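PDB 1F8F: benzyl alcohol dehydrogenase from Acinetobacter calcoaceticus, which catalyses the NAD-dependent oxidation of aryl alcohols such as benzyl alcohol to the corresponding aldehydes, probably with the help of a bound zinc ion. Local coordinates for residues K187-A191 / V212-S216. Sequence-based numbering, arbitrary orientation.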
# COMPACT_ATOMS: atom_id res chain seq x y z
N LYS A 187 -8.38 -5.82 -4.64
CA LYS A 187 -7.84 -6.68 -3.63
C LYS A 187 -8.86 -7.07 -2.53
O LYS A 187 -8.61 -6.68 -1.37
CB LYS A 187 -6.60 -6.21 -2.90
CG LYS A 187 -5.39 -5.84 -3.71
CD LYS A 187 -4.42 -5.03 -2.83
CE LYS A 187 -3.42 -4.28 -3.64
NZ LYS A 187 -2.70 -5.00 -4.73
N VAL A 188 -9.92 -7.81 -2.83
CA VAL A 188 -10.89 -8.19 -1.84
C VAL A 188 -10.24 -8.84 -0.62
O VAL A 188 -9.38 -9.73 -0.76
CB VAL A 188 -11.91 -9.11 -2.56
CG1 VAL A 188 -12.96 -9.73 -1.67
CG2 VAL A 188 -12.54 -8.25 -3.66
N THR A 189 -10.70 -8.48 0.58
CA THR A 189 -10.13 -8.99 1.83
C THR A 189 -11.03 -9.98 2.54
O THR A 189 -12.27 -10.08 2.39
CB THR A 189 -9.87 -7.79 2.79
OG1 THR A 189 -11.09 -7.03 2.97
CG2 THR A 189 -8.83 -6.81 2.31
N PRO A 190 -10.42 -10.84 3.38
CA PRO A 190 -11.15 -11.88 4.10
C PRO A 190 -12.28 -11.31 4.94
O PRO A 190 -12.12 -10.26 5.52
CB PRO A 190 -10.06 -12.51 4.99
CG PRO A 190 -8.83 -12.37 4.16
CD PRO A 190 -8.94 -10.97 3.54
N ALA A 191 -13.48 -11.92 4.92
CA ALA A 191 -14.63 -11.54 5.67
C ALA A 191 -15.40 -10.35 5.08
O ALA A 191 -16.44 -10.03 5.68
CB ALA A 191 -14.38 -11.26 7.15
N VAL A 212 -12.02 -17.27 -3.46
CA VAL A 212 -10.63 -17.52 -3.13
C VAL A 212 -10.09 -16.45 -2.18
O VAL A 212 -9.43 -16.89 -1.23
CB VAL A 212 -9.70 -17.57 -4.37
CG1 VAL A 212 -8.22 -17.71 -4.02
CG2 VAL A 212 -10.12 -18.76 -5.24
N CYS A 213 -10.46 -15.18 -2.31
CA CYS A 213 -9.95 -14.18 -1.39
C CYS A 213 -10.52 -14.18 0.03
O CYS A 213 -9.91 -13.58 0.95
CB CYS A 213 -9.94 -12.74 -1.98
SG CYS A 213 -9.39 -12.41 -3.68
N GLY A 214 -11.57 -14.98 0.31
CA GLY A 214 -12.14 -15.08 1.65
C GLY A 214 -13.42 -14.30 1.94
O GLY A 214 -13.84 -14.17 3.13
N ALA A 215 -14.00 -13.66 0.93
CA ALA A 215 -15.17 -12.76 1.18
C ALA A 215 -16.27 -13.60 1.85
O ALA A 215 -16.40 -14.80 1.54
CB ALA A 215 -15.66 -12.15 -0.12
N SER A 216 -17.04 -13.01 2.73
CA SER A 216 -18.12 -13.71 3.45
C SER A 216 -19.48 -13.53 2.75
O SER A 216 -20.41 -14.29 2.95
CB SER A 216 -18.27 -13.13 4.85
OG SER A 216 -17.35 -13.60 5.83
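Val188 and Cys213 meet where two connections of the Rossmann fold run side by side: residues 187-191 lead from helix 174-186 into strand 193-197, and residues 212-216 lead from helix 201-213 into the neighbouring parallel strand 217-222. The beta-branched valine and the small thiol side chain both point across the contact, CB to CB at 4.2 Å, and Cys213 CB also lies 3.3 Å from Val188 O. Chi1 of 175° turns Val188 CG1 away from its own N and onto Ala215 CB, 3.9 Å away, while the valine also packs on Phe261 of strand 259-264. Gly214, at positive phi, ends helix 201-213 in a Schellman motif, a backbone shape that glycine adopts readily, and its CA comes 4.2 Å from Pro190 CA. Gly214 O accepts a hydrogen bond from Ala191 N at 2.9 Å, nearly straight at the hydrogen (177°), with the donor above the carbonyl plane. Pro190, which has no N-H to satisfy, brings its ring atom CG to 3.6 Å from Cys213 O. Ala191 and Ser216 border a second subunit: Arg330 of that subunit hydrogen-bonds to Ala191 O and Gln334 of the same subunit to Ser216 OG, which lies 3.4 Å from Ala191 CA.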